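Local coordinates for arabinofuranosidase (Bifidobacterium longum, PDB 2Y2W), which removes terminal alpha-L-arabinofuranosyl residues from arabinans and arabinoxylan as a family 51 glycoside hydrolase of plant cell-wall breakdown, at residues 242-256 and 270-284. Residues are numbered along the deposited sequence; the frame is centred on the assembly and turned at random.
Sequences KLAESGLELVACGSS and VLTKAYENLDFVSCH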
# COMPACT_ATOMS: atom_id res chain seq x y z
N LYS D 242 -17.09 9.82 3.12
CA LYS D 242 -18.16 10.78 2.84
C LYS D 242 -19.13 10.29 1.76
O LYS D 242 -20.28 10.71 1.72
CB LYS D 242 -17.63 12.18 2.48
CG LYS D 242 -17.56 13.13 3.68
CD LYS D 242 -17.26 14.57 3.27
CE LYS D 242 -18.51 15.30 2.78
NZ LYS D 242 -18.18 16.64 2.20
N LEU D 243 -18.66 9.38 0.91
CA LEU D 243 -19.51 8.74 -0.08
C LEU D 243 -20.49 7.77 0.59
O LEU D 243 -21.62 7.60 0.13
CB LEU D 243 -18.67 8.01 -1.14
CG LEU D 243 -19.36 7.33 -2.32
CD1 LEU D 243 -20.35 8.24 -3.05
CD2 LEU D 243 -18.32 6.80 -3.29
N ALA D 244 -20.04 7.13 1.67
CA ALA D 244 -20.90 6.25 2.45
C ALA D 244 -21.83 7.06 3.34
O ALA D 244 -22.99 6.70 3.52
CB ALA D 244 -20.07 5.28 3.29
N GLU D 245 -21.31 8.15 3.90
CA GLU D 245 -22.10 9.04 4.75
C GLU D 245 -21.75 10.51 4.52
O GLU D 245 -20.65 10.95 4.86
CB GLU D 245 -21.92 8.69 6.23
CG GLU D 245 -22.88 7.64 6.76
CD GLU D 245 -22.84 7.53 8.27
OE1 GLU D 245 -22.78 8.57 8.96
OE2 GLU D 245 -22.89 6.39 8.78
N SER D 246 -22.70 11.25 3.95
CA SER D 246 -22.54 12.68 3.71
C SER D 246 -22.32 13.45 5.01
O SER D 246 -21.49 14.36 5.07
CB SER D 246 -23.78 13.25 3.00
OG SER D 246 -23.97 12.62 1.74
N GLY D 247 -23.06 13.06 6.06
CA GLY D 247 -23.07 13.78 7.33
C GLY D 247 -21.80 13.68 8.17
O GLY D 247 -21.73 14.26 9.26
N LEU D 248 -20.80 12.94 7.68
CA LEU D 248 -19.55 12.78 8.40
C LEU D 248 -18.72 14.06 8.41
O LEU D 248 -18.78 14.85 7.46
CB LEU D 248 -18.71 11.64 7.81
CG LEU D 248 -19.15 10.18 7.98
CD1 LEU D 248 -18.05 9.27 7.46
CD2 LEU D 248 -19.49 9.83 9.43
N GLU D 249 -17.96 14.25 9.48
CA GLU D 249 -17.04 15.37 9.60
C GLU D 249 -15.63 14.82 9.81
O GLU D 249 -15.33 14.24 10.85
CB GLU D 249 -17.47 16.30 10.74
CG GLU D 249 -18.90 16.81 10.59
CD GLU D 249 -19.36 17.69 11.74
OE1 GLU D 249 -19.00 17.40 12.90
OE2 GLU D 249 -20.11 18.66 11.48
N LEU D 250 -14.78 15.00 8.80
CA LEU D 250 -13.50 14.28 8.73
C LEU D 250 -12.27 15.14 8.99
O LEU D 250 -12.15 16.25 8.46
CB LEU D 250 -13.38 13.57 7.38
CG LEU D 250 -14.54 12.64 7.03
CD1 LEU D 250 -14.48 12.21 5.57
CD2 LEU D 250 -14.58 11.42 7.95
N VAL D 251 -11.37 14.61 9.81
CA VAL D 251 -10.16 15.32 10.25
C VAL D 251 -8.91 14.74 9.60
O VAL D 251 -8.64 13.54 9.71
CB VAL D 251 -9.99 15.27 11.79
CG1 VAL D 251 -8.89 16.21 12.25
CG2 VAL D 251 -11.30 15.59 12.50
N ALA D 252 -8.15 15.60 8.92
CA ALA D 252 -6.85 15.23 8.37
C ALA D 252 -5.75 15.58 9.36
O ALA D 252 -5.85 16.57 10.08
CB ALA D 252 -6.61 15.94 7.06
N CYS D 253 -4.71 14.75 9.39
CA CYS D 253 -3.53 15.00 10.22
C CYS D 253 -2.82 16.26 9.74
O CYS D 253 -2.56 16.41 8.54
CB CYS D 253 -2.55 13.82 10.17
SG CYS D 253 -3.18 12.24 10.78
N GLY D 254 -2.52 17.15 10.67
CA GLY D 254 -1.71 18.32 10.38
C GLY D 254 -0.32 18.07 10.92
O GLY D 254 0.23 16.98 10.76
N SER D 255 0.26 19.09 11.56
CA SER D 255 1.56 18.95 12.19
C SER D 255 1.44 18.46 13.63
O SER D 255 0.47 18.78 14.33
CB SER D 255 2.34 20.26 12.12
OG SER D 255 2.74 20.55 10.79
N SER D 256 2.43 17.68 14.05
CA SER D 256 2.48 17.16 15.42
C SER D 256 3.02 18.22 16.38
O SER D 256 3.05 17.99 17.60
CB SER D 256 3.34 15.90 15.47
OG SER D 256 2.78 14.88 14.68
N VAL D 270 -1.34 18.61 1.85
CA VAL D 270 -2.38 17.66 2.23
C VAL D 270 -3.79 18.22 1.99
O VAL D 270 -4.62 17.58 1.35
CB VAL D 270 -2.20 17.17 3.70
CG1 VAL D 270 -3.46 16.50 4.24
CG2 VAL D 270 -1.00 16.24 3.80
N LEU D 271 -4.04 19.43 2.49
CA LEU D 271 -5.36 20.05 2.38
C LEU D 271 -5.73 20.45 0.95
O LEU D 271 -6.89 20.36 0.58
CB LEU D 271 -5.51 21.24 3.34
CG LEU D 271 -5.37 20.98 4.85
CD1 LEU D 271 -5.43 22.28 5.63
CD2 LEU D 271 -6.40 19.98 5.37
N THR D 272 -4.74 20.86 0.15
CA THR D 272 -4.99 21.24 -1.24
C THR D 272 -5.58 20.09 -2.05
O THR D 272 -6.53 20.28 -2.81
CB THR D 272 -3.70 21.79 -1.93
OG1 THR D 272 -3.26 22.97 -1.25
CG2 THR D 272 -3.96 22.13 -3.40
N LYS D 273 -5.01 18.89 -1.88
CA LYS D 273 -5.46 17.71 -2.62
C LYS D 273 -6.79 17.17 -2.10
O LYS D 273 -7.69 16.88 -2.89
CB LYS D 273 -4.39 16.62 -2.60
CG LYS D 273 -4.61 15.51 -3.62
CD LYS D 273 -3.35 14.71 -3.86
CE LYS D 273 -3.56 13.67 -4.95
NZ LYS D 273 -2.31 12.90 -5.23
N ALA D 274 -6.91 17.04 -0.79
CA ALA D 274 -8.07 16.37 -0.18
C ALA D 274 -9.18 17.34 0.26
O ALA D 274 -10.11 16.93 0.95
CB ALA D 274 -7.62 15.50 0.98
N TYR D 275 -9.08 18.59 -0.18
CA TYR D 275 -9.99 19.66 0.27
C TYR D 275 -11.47 19.29 0.30
O TYR D 275 -12.12 19.42 1.34
CB TYR D 275 -9.78 20.95 -0.56
CG TYR D 275 -10.86 21.98 -0.35
CD1 TYR D 275 -10.94 22.72 0.84
CD2 TYR D 275 -11.82 22.22 -1.33
CE1 TYR D 275 -11.94 23.66 1.03
CE2 TYR D 275 -12.83 23.16 -1.14
CZ TYR D 275 -12.88 23.87 0.04
OH TYR D 275 -13.87 24.81 0.22
N GLU D 276 -11.99 18.83 -0.84
CA GLU D 276 -13.43 18.61 -1.01
C GLU D 276 -14.11 17.76 0.06
O GLU D 276 -15.24 18.06 0.47
CB GLU D 276 -13.74 18.05 -2.41
CG GLU D 276 -14.17 19.11 -3.43
CD GLU D 276 -15.49 19.82 -3.06
OE1 GLU D 276 -16.31 19.24 -2.30
OE2 GLU D 276 -15.69 20.96 -3.52
N ASN D 277 -13.44 16.71 0.52
CA ASN D 277 -14.04 15.77 1.47
C ASN D 277 -13.54 15.92 2.91
O ASN D 277 -13.82 15.09 3.77
CB ASN D 277 -13.85 14.33 0.98
CG ASN D 277 -14.44 14.11 -0.40
OD1 ASN D 277 -13.71 13.83 -1.35
ND2 ASN D 277 -15.75 14.26 -0.52
N LEU D 278 -12.79 17.00 3.15
CA LEU D 278 -12.29 17.29 4.49
C LEU D 278 -13.07 18.42 5.14
O LEU D 278 -13.63 19.28 4.46
CB LEU D 278 -10.80 17.63 4.46
CG LEU D 278 -9.81 16.49 4.20
CD1 LEU D 278 -8.41 17.05 4.06
CD2 LEU D 278 -9.86 15.43 5.31
N ASP D 279 -13.10 18.40 6.47
CA ASP D 279 -13.83 19.38 7.24
C ASP D 279 -12.93 20.04 8.28
O ASP D 279 -13.13 21.20 8.65
CB ASP D 279 -15.03 18.72 7.92
CG ASP D 279 -15.98 18.07 6.92
OD1 ASP D 279 -16.79 18.80 6.31
OD2 ASP D 279 -15.91 16.83 6.74
N PHE D 280 -11.92 19.30 8.73
CA PHE D 280 -10.99 19.77 9.74
C PHE D 280 -9.55 19.48 9.36
O PHE D 280 -9.27 18.60 8.55
CB PHE D 280 -11.28 19.10 11.09
CG PHE D 280 -12.51 19.61 11.77
CD1 PHE D 280 -12.45 20.69 12.64
CD2 PHE D 280 -13.74 18.99 11.57
CE1 PHE D 280 -13.58 21.16 13.30
CE2 PHE D 280 -14.89 19.44 12.22
CZ PHE D 280 -14.81 20.53 13.08
N VAL D 281 -8.64 20.25 9.96
CA VAL D 281 -7.22 19.95 9.96
C VAL D 281 -6.76 19.96 11.42
O VAL D 281 -7.14 20.85 12.19
CB VAL D 281 -6.41 20.93 9.06
CG1 VAL D 281 -6.62 22.39 9.48
CG2 VAL D 281 -4.93 20.56 9.03
N SER D 282 -5.96 18.97 11.80
CA SER D 282 -5.58 18.78 13.20
C SER D 282 -4.33 19.57 13.57
O SER D 282 -3.39 19.66 12.78
CB SER D 282 -5.37 17.30 13.52
OG SER D 282 -4.10 16.85 13.07
N CYS D 283 -4.33 20.12 14.78
CA CYS D 283 -3.17 20.80 15.33
C CYS D 283 -2.79 20.18 16.66
O CYS D 283 -3.66 19.89 17.49
CB CYS D 283 -3.45 22.29 15.52
SG CYS D 283 -3.83 23.18 14.01
N HIS D 284 -1.49 19.96 16.85
CA HIS D 284 -0.97 19.37 18.08
C HIS D 284 0.03 20.31 18.75
O HIS D 284 0.98 20.76 18.11
CB HIS D 284 -0.34 18.01 17.79
CG HIS D 284 -1.32 16.96 17.35
ND1 HIS D 284 -1.19 15.63 17.71
CD2 HIS D 284 -2.44 17.04 16.61
CE1 HIS D 284 -2.20 14.95 17.19
NE2 HIS D 284 -2.97 15.78 16.52
O HOH W 1 -1.38 21.33 12.13
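D279 and L250 hold each other at two points. L250 N reaches D279 OD2 at 3.0 Å on the anti side of the carboxylate, 19° out of its plane, while L250 O receives both D279 N and F280 N. With CG anti to its carbonyl carbon (chi1 -59°), D279 sets OD2 against E249 CA and L250 N, at the start of strand 249-252; an alanine here would probably leave L250 N without this acceptor. Parallel pairing follows, A252 N giving to F280 O and S282 N to A252 O at 3.0 Å. Side chains alternate across the sheet: on one face V251 CG2 lies 3.8 Å from F280 CB, and on the other A252 CB rests equally against both methyls of L278, with V270 and L271 alongside. Past A252 a side chain enters the pairing: S282 OG, turned between its own N and carbonyl carbon (chi1 80°), accepts from G254 N at 2.9 Å. A water then bridges S255 N and S282 O. Beside the end of helix 227-244, the K242 chain lies against the backbone of N277, CD 3.5 Å from N277 O, a van der Waals contact. The two strands, 249-252 and 280-287, are adjacent in the (beta/alpha)8 (TIM) barrel, joined by helix 265-274 as a beta-alpha-beta unit. Strands 209-212 and 335-341 flank the pair, helix 227-244 packs on L250 through M241, and H284 ND1 bonds E215, the probable acid/base.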